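Local coordinates for K5 lyase (Enterobacteria phage k1-5, PDB 2X3H), which probably cleaves heparosan, the K5 capsular polysaccharide of its bacterial host, by beta-elimination, and is built as a trimeric viral tail spike, at residues 223-228 against 248-253; 263-268 against 278-283; 95-100 against 116-121. One frame throughout, in Å; residues are numbered along the deposited sequence.

Interaction 1: 223-228 against 248-253; sequences SVNSLI and ASYNIV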
# COMPACT_ATOMS: atom_id res chain seq x y z
N SER A 223 -18.12 16.16 -3.92
CA SER A 223 -17.18 16.52 -4.98
C SER A 223 -16.82 15.30 -5.82
O SER A 223 -16.97 14.15 -5.38
CB SER A 223 -15.90 17.11 -4.39
OG SER A 223 -15.25 16.14 -3.57
N VAL A 224 -16.32 15.57 -7.01
CA VAL A 224 -15.80 14.53 -7.88
C VAL A 224 -14.43 14.94 -8.44
O VAL A 224 -14.12 16.14 -8.52
CB VAL A 224 -16.78 14.20 -9.04
CG1 VAL A 224 -18.09 13.65 -8.50
CG2 VAL A 224 -17.02 15.43 -9.92
N ASN A 225 -13.62 13.95 -8.82
CA ASN A 225 -12.32 14.20 -9.47
C ASN A 225 -11.48 15.23 -8.73
O ASN A 225 -10.88 16.09 -9.35
CB ASN A 225 -12.51 14.67 -10.93
CG ASN A 225 -13.44 13.76 -11.72
OD1 ASN A 225 -14.39 14.23 -12.38
ND2 ASN A 225 -13.20 12.47 -11.64
N SER A 226 -11.41 15.12 -7.41
CA SER A 226 -10.69 16.10 -6.61
C SER A 226 -9.62 15.47 -5.75
O SER A 226 -9.70 14.28 -5.42
CB SER A 226 -11.67 16.88 -5.72
OG SER A 226 -12.56 17.67 -6.51
N LEU A 227 -8.60 16.26 -5.43
CA LEU A 227 -7.44 15.80 -4.66
C LEU A 227 -7.35 16.57 -3.36
O LEU A 227 -7.43 17.79 -3.37
CB LEU A 227 -6.14 16.01 -5.46
CG LEU A 227 -6.00 15.27 -6.79
CD1 LEU A 227 -4.83 15.78 -7.58
CD2 LEU A 227 -5.85 13.76 -6.55
N ILE A 228 -7.21 15.86 -2.24
CA ILE A 228 -6.98 16.49 -0.94
C ILE A 228 -5.71 15.85 -0.38
O ILE A 228 -5.70 14.64 -0.16
CB ILE A 228 -8.16 16.24 0.00
CG1 ILE A 228 -9.44 16.81 -0.61
CG2 ILE A 228 -7.90 16.80 1.42
CD1 ILE A 228 -10.70 16.46 0.18
N ALA A 248 -19.97 12.07 -2.83
CA ALA A 248 -18.56 12.22 -3.19
C ALA A 248 -18.02 10.93 -3.81
O ALA A 248 -18.16 9.85 -3.22
CB ALA A 248 -17.74 12.58 -1.96
N SER A 249 -17.41 11.06 -4.98
CA SER A 249 -16.84 9.91 -5.68
C SER A 249 -15.62 10.34 -6.51
O SER A 249 -15.54 11.49 -6.97
CB SER A 249 -17.88 9.28 -6.62
OG SER A 249 -19.01 8.78 -5.93
N TYR A 250 -14.68 9.42 -6.71
CA TYR A 250 -13.54 9.67 -7.60
C TYR A 250 -12.61 10.75 -7.04
O TYR A 250 -12.00 11.51 -7.80
CB TYR A 250 -13.98 10.02 -9.03
CG TYR A 250 -15.11 9.15 -9.54
CD1 TYR A 250 -14.97 7.76 -9.61
CD2 TYR A 250 -16.32 9.71 -9.97
CE1 TYR A 250 -16.03 6.96 -10.06
CE2 TYR A 250 -17.36 8.92 -10.42
CZ TYR A 250 -17.21 7.55 -10.47
OH TYR A 250 -18.27 6.78 -10.92
N ASN A 251 -12.50 10.79 -5.72
CA ASN A 251 -11.56 11.68 -5.05
C ASN A 251 -10.40 10.88 -4.50
O ASN A 251 -10.55 9.69 -4.22
CB ASN A 251 -12.26 12.41 -3.89
CG ASN A 251 -13.52 13.13 -4.34
OD1 ASN A 251 -14.65 12.72 -4.02
ND2 ASN A 251 -13.33 14.20 -5.08
N ILE A 252 -9.25 11.54 -4.34
CA ILE A 252 -8.13 10.95 -3.61
C ILE A 252 -7.84 11.82 -2.39
O ILE A 252 -7.71 13.03 -2.53
CB ILE A 252 -6.84 10.89 -4.47
CG1 ILE A 252 -7.08 10.06 -5.75
CG2 ILE A 252 -5.69 10.28 -3.65
CD1 ILE A 252 -5.87 9.93 -6.64
N VAL A 253 -7.79 11.20 -1.21
CA VAL A 253 -7.42 11.89 0.03
C VAL A 253 -6.11 11.24 0.47
O VAL A 253 -6.05 10.01 0.58
CB VAL A 253 -8.47 11.67 1.13
CG1 VAL A 253 -8.00 12.30 2.45
CG2 VAL A 253 -9.84 12.23 0.69
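L227 and I252 lie side by side on successive coils of a right-handed parallel beta-helix, the side chains running in the same direction, with CD2 of L227 3.7 Å from CB of I252. On the other face of the same strands, I228 and V253 meet more loosely, I228 CD1 being 4.3 Å from V253 CG2. Two backbone hydrogen bonds set this pairing: I252 N gives its hydrogen to S226 O at 3.0 Å, and I228 N to I252 O at 2.9 Å. Before the strands begin, S249 N reaches S223 O at 3.1 Å, and the CA of V224 lies 3.2 Å from S249 O. Between these regions both coils bend at equivalent places, N225 and Y250, whose backbones each take left-handed helical angles; the two turns have the same shape, and the N225 amide and the Y250 ring stand alongside, their planes 16° apart. The N251 side chain tucks between S223 and S226 of the preceding turn.

Farther out, the next coil continues the stack: N278 bonds to A248 O and N251 N, and S249 OG bonds to S276 O. The trimer interface adds the last layer, since the Y250 hydroxyl is hydrogen-bonded to D309 of the second subunit and L227 packs on I257 of that subunit. Within turn 223-226, S226 OG, which also bonds to L197 N, donates to V224 O at 3.0 Å, approaching from above the carbonyl plane, 54° out of it.

Interaction 2: 263-268 against 278-283; sequences HVTYNG and NLIKGV
V264 and V283 both hold CG1 opposite the backbone nitrogen (chi1 -178° and 177°), which turns these two methyls to each other, 3.8 Å apart, inside the core of the parallel beta-helix. The two valines point oppositely and overlap alongside each other. Next to them T265 has chi1 69°; OG1 then sits between the backbone nitrogen and the carbonyl carbon, while CG2 extends tip to tip with V283, ending 4.0 Å from V283 CG2. The hydroxyl side of the same threonine passes I280, with OG1 4.2 Å from I280 CG2.

No hydrogen bond joins the two segments: they belong to different faces of the helix and meet across its interior through side chains alone. Strand 266-268 closes one end of a seven-stranded parallel sheet, whereas 279-286 runs in the face that also contains strand 252-259, and the chain turns a corner at V264 and T265 before it enters 266-268. V264 touches V256 of strand 252-259, earlier on its own turn, I280 touches V253 on the coil before, and V283 reaches V293 of strand 293-294, farther along its own coil. K281, next to I280, points its chain the other way, toward the subunit interface, where its amine makes a weak hydrogen bond to N255 of the second subunit.

The contact ends at an amide. N267 comes from the opposite direction to I280 and meets its CD1 methyl end-on, near the amide plane; its ND2 is satisfied by A295 O on the following coil, yet lies just 3.9 Å from I280 CD1.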
# COMPACT_ATOMS: atom_id res chain seq x y z
N HIS A 263 -12.30 11.75 15.17
CA HIS A 263 -12.03 10.85 14.04
C HIS A 263 -11.04 11.60 13.16
O HIS A 263 -11.01 12.85 13.19
CB HIS A 263 -13.30 10.61 13.21
CG HIS A 263 -14.54 10.29 14.01
ND1 HIS A 263 -14.74 9.09 14.65
CD2 HIS A 263 -15.66 11.02 14.22
CE1 HIS A 263 -15.92 9.09 15.23
NE2 HIS A 263 -16.50 10.25 14.99
N VAL A 264 -10.20 10.89 12.40
CA VAL A 264 -9.28 11.59 11.50
C VAL A 264 -9.85 11.79 10.10
O VAL A 264 -9.94 12.93 9.65
CB VAL A 264 -7.86 10.96 11.48
CG1 VAL A 264 -6.94 11.76 10.55
CG2 VAL A 264 -7.30 10.97 12.88
N THR A 265 -10.23 10.71 9.42
CA THR A 265 -11.02 10.83 8.19
C THR A 265 -12.42 10.26 8.43
O THR A 265 -12.60 9.29 9.18
CB THR A 265 -10.36 10.17 6.97
OG1 THR A 265 -10.35 8.75 7.12
CG2 THR A 265 -8.94 10.68 6.78
N TYR A 266 -13.41 10.88 7.79
CA TYR A 266 -14.81 10.57 8.06
C TYR A 266 -15.58 10.59 6.74
O TYR A 266 -15.51 11.57 6.00
CB TYR A 266 -15.38 11.63 9.02
CG TYR A 266 -16.72 11.27 9.61
CD1 TYR A 266 -17.91 11.53 8.92
CD2 TYR A 266 -16.81 10.64 10.85
CE1 TYR A 266 -19.15 11.19 9.45
CE2 TYR A 266 -18.04 10.30 11.40
CZ TYR A 266 -19.20 10.57 10.69
OH TYR A 266 -20.43 10.22 11.24
N ASN A 267 -16.30 9.50 6.44
CA ASN A 267 -17.20 9.48 5.29
C ASN A 267 -18.64 9.52 5.79
O ASN A 267 -19.10 8.58 6.44
CB ASN A 267 -17.00 8.20 4.47
CG ASN A 267 -15.72 8.23 3.69
OD1 ASN A 267 -15.12 9.28 3.49
ND2 ASN A 267 -15.27 7.05 3.24
N GLY A 268 -19.33 10.62 5.52
CA GLY A 268 -20.69 10.77 6.05
C GLY A 268 -21.71 11.12 4.98
O GLY A 268 -21.36 11.41 3.84
N ASN A 278 -13.85 6.22 -3.64
CA ASN A 278 -12.78 7.13 -3.27
C ASN A 278 -11.56 6.37 -2.80
O ASN A 278 -11.69 5.26 -2.27
CB ASN A 278 -13.24 8.05 -2.15
CG ASN A 278 -14.44 8.87 -2.55
OD1 ASN A 278 -14.32 9.80 -3.36
ND2 ASN A 278 -15.62 8.52 -2.01
N LEU A 279 -10.40 6.99 -2.97
CA LEU A 279 -9.13 6.43 -2.49
C LEU A 279 -8.66 7.29 -1.32
O LEU A 279 -8.54 8.50 -1.45
CB LEU A 279 -8.09 6.47 -3.62
CG LEU A 279 -6.65 6.13 -3.26
CD1 LEU A 279 -6.52 4.71 -2.70
CD2 LEU A 279 -5.76 6.29 -4.50
N ILE A 280 -8.41 6.66 -0.19
CA ILE A 280 -7.97 7.38 1.02
C ILE A 280 -6.69 6.69 1.47
O ILE A 280 -6.72 5.51 1.82
CB ILE A 280 -9.04 7.34 2.12
CG1 ILE A 280 -10.30 8.07 1.64
CG2 ILE A 280 -8.50 7.95 3.44
CD1 ILE A 280 -11.56 7.66 2.41
N LYS A 281 -5.57 7.40 1.41
CA LYS A 281 -4.28 6.72 1.59
C LYS A 281 -3.27 7.53 2.42
O LYS A 281 -2.99 8.70 2.13
CB LYS A 281 -3.69 6.33 0.24
CG LYS A 281 -3.49 7.50 -0.70
CD LYS A 281 -2.78 7.11 -2.00
CE LYS A 281 -1.66 8.10 -2.32
NZ LYS A 281 -0.88 7.74 -3.56
N GLY A 282 -2.69 6.88 3.42
CA GLY A 282 -1.73 7.55 4.28
C GLY A 282 -2.43 8.40 5.33
O GLY A 282 -2.44 9.63 5.24
N VAL A 283 -3.01 7.75 6.33
CA VAL A 283 -3.68 8.43 7.42
C VAL A 283 -2.88 8.23 8.70
O VAL A 283 -2.58 7.10 9.09
CB VAL A 283 -5.12 7.88 7.62
CG1 VAL A 283 -5.81 8.56 8.82
CG2 VAL A 283 -5.94 8.04 6.31

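Interaction 3: 95-100 against 116-121; sequences TISDGV and RGSGVL. Unlike the reference sequence in segment 95-100: I96 (reference Val).
At the N-terminal end of the parallel beta-helix, segment 95-100 stacks on segment 116-121 through a polar cluster at one end and a short parallel strand pair at the other. R116 supplies the reach: its chain bends at chi3 (61°) and presents the edge of the guanidinium to S97 and D98. NH1 donates to S97 OG at 3.0 Å, almost in the guanidinium plane; S97 OG is also hydrogen-bonded to S67 O. The same NH1 makes only a long salt bridge with D98, 3.5 Å to OD2 and weak as a hydrogen bond; the carboxylate and guanidinium planes are turned 73° apart. A water closes the gap, donating to D98 OD2 at 2.7 Å and accepting from R116 NH2 at 3.1 Å. The other carboxylate oxygen is gripped from the turn: S118 OG donates to D98 OD1 at 2.7 Å, on its anti side and 34° out of the carboxylate plane. A93 N of the third subunit bonds to OD1 as well, and so D98 is shared between the coil turn and the trimer interface.

Farther along, G119 has no side chain to hold the backbones apart, and its CA lies 3.3 Å from I96 O; that buried carbonyl has no hydrogen-bond partner in the model, and this CA-H contact is what meets it. V120 N then bonds to G99 O at 3.0 Å, and V100 and V120 run alongside each other. On the inner side I96, valine in the reference sequence, crosses L121 at about a right angle. Both rest on I84 of helix 81-88 and on L113 of strand 112-114, while L121 also meets I144 and V120 meets E147 of strand 144-147, the next coil.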
# COMPACT_ATOMS: atom_id res chain seq x y z
N THR A 95 -3.16 40.19 -4.01
CA THR A 95 -2.16 39.90 -2.98
C THR A 95 -2.56 40.62 -1.71
O THR A 95 -2.75 41.84 -1.70
CB THR A 95 -0.75 40.37 -3.40
OG1 THR A 95 -0.31 39.67 -4.58
CG2 THR A 95 0.27 40.14 -2.26
N ILE A 96 -2.72 39.86 -0.63
CA ILE A 96 -3.02 40.43 0.67
C ILE A 96 -1.99 39.88 1.65
O ILE A 96 -2.12 38.77 2.17
CB ILE A 96 -4.47 40.12 1.12
CG1 ILE A 96 -5.46 40.70 0.10
CG2 ILE A 96 -4.74 40.70 2.50
CD1 ILE A 96 -6.91 40.37 0.40
N SER A 97 -0.94 40.66 1.88
CA SER A 97 0.20 40.20 2.65
C SER A 97 0.71 41.26 3.63
O SER A 97 0.25 42.41 3.61
CB SER A 97 1.32 39.76 1.70
OG SER A 97 1.92 40.87 1.03
N ASP A 98 1.63 40.84 4.49
CA ASP A 98 2.34 41.74 5.42
C ASP A 98 1.39 42.51 6.34
O ASP A 98 1.51 43.72 6.51
CB ASP A 98 3.26 42.72 4.67
CG ASP A 98 4.44 42.04 3.98
OD1 ASP A 98 4.74 40.86 4.27
OD2 ASP A 98 5.08 42.71 3.13
N GLY A 99 0.45 41.79 6.94
CA GLY A 99 -0.46 42.42 7.89
C GLY A 99 -1.57 41.51 8.35
O GLY A 99 -1.70 40.37 7.89
N VAL A 100 -2.36 42.03 9.29
CA VAL A 100 -3.55 41.36 9.78
C VAL A 100 -4.73 42.21 9.36
O VAL A 100 -4.84 43.38 9.76
CB VAL A 100 -3.51 41.20 11.31
CG1 VAL A 100 -4.77 40.51 11.81
CG2 VAL A 100 -2.26 40.43 11.75
N ARG A 116 1.35 35.48 0.41
CA ARG A 116 2.82 35.49 0.50
C ARG A 116 3.37 34.94 1.83
O ARG A 116 4.51 35.23 2.22
CB ARG A 116 3.38 36.90 0.20
CG ARG A 116 3.03 37.43 -1.20
CD ARG A 116 3.50 38.87 -1.43
NE ARG A 116 4.94 39.04 -1.32
CZ ARG A 116 5.54 39.88 -0.49
NH1 ARG A 116 4.83 40.67 0.32
NH2 ARG A 116 6.87 39.95 -0.46
N GLY A 117 2.57 34.13 2.51
CA GLY A 117 2.93 33.57 3.82
C GLY A 117 2.88 34.54 4.98
O GLY A 117 3.20 34.18 6.11
N SER A 118 2.51 35.79 4.72
CA SER A 118 2.50 36.78 5.79
C SER A 118 1.17 37.49 6.00
O SER A 118 0.99 38.20 6.99
CB SER A 118 3.60 37.82 5.57
OG SER A 118 3.33 38.60 4.42
N GLY A 119 0.24 37.31 5.06
CA GLY A 119 -1.09 37.88 5.22
C GLY A 119 -1.96 37.05 6.15
O GLY A 119 -1.92 35.82 6.11
N VAL A 120 -2.72 37.74 7.00
CA VAL A 120 -3.70 37.09 7.87
C VAL A 120 -5.06 37.73 7.63
O VAL A 120 -5.19 38.95 7.77
CB VAL A 120 -3.35 37.26 9.36
CG1 VAL A 120 -4.41 36.57 10.24
CG2 VAL A 120 -1.95 36.73 9.64
N LEU A 121 -6.05 36.93 7.24
CA LEU A 121 -7.41 37.44 7.12
C LEU A 121 -8.12 37.16 8.43
O LEU A 121 -8.41 36.01 8.77
CB LEU A 121 -8.14 36.77 5.96
CG LEU A 121 -7.60 37.14 4.57
CD1 LEU A 121 -8.35 36.40 3.47
CD2 LEU A 121 -7.71 38.65 4.36
O HOH W 1 7.28 42.09 1.73

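From the N terminus, interaction 3 comes first: 15 residues, including strands 106-108 and 112-114, carry the chain round from 95-100 to 116-121. Interaction 1 repeats this one-coil return farther along, with strand 242-245 within its loop of 19 residues. Interaction 2 follows, closing a shorter loop of nine residues and linking two faces. The three are in series; none nests in or crosses another. Interactions 1 and 2 adjoin, centres 11 Å apart, through probable hydrogen bonds from V253 N to L279 O and from K281 N to V253 O. Interaction 3 stands apart, its nearest atoms about 20 Å from interaction 1. Each contact also reaches a neighbouring subunit.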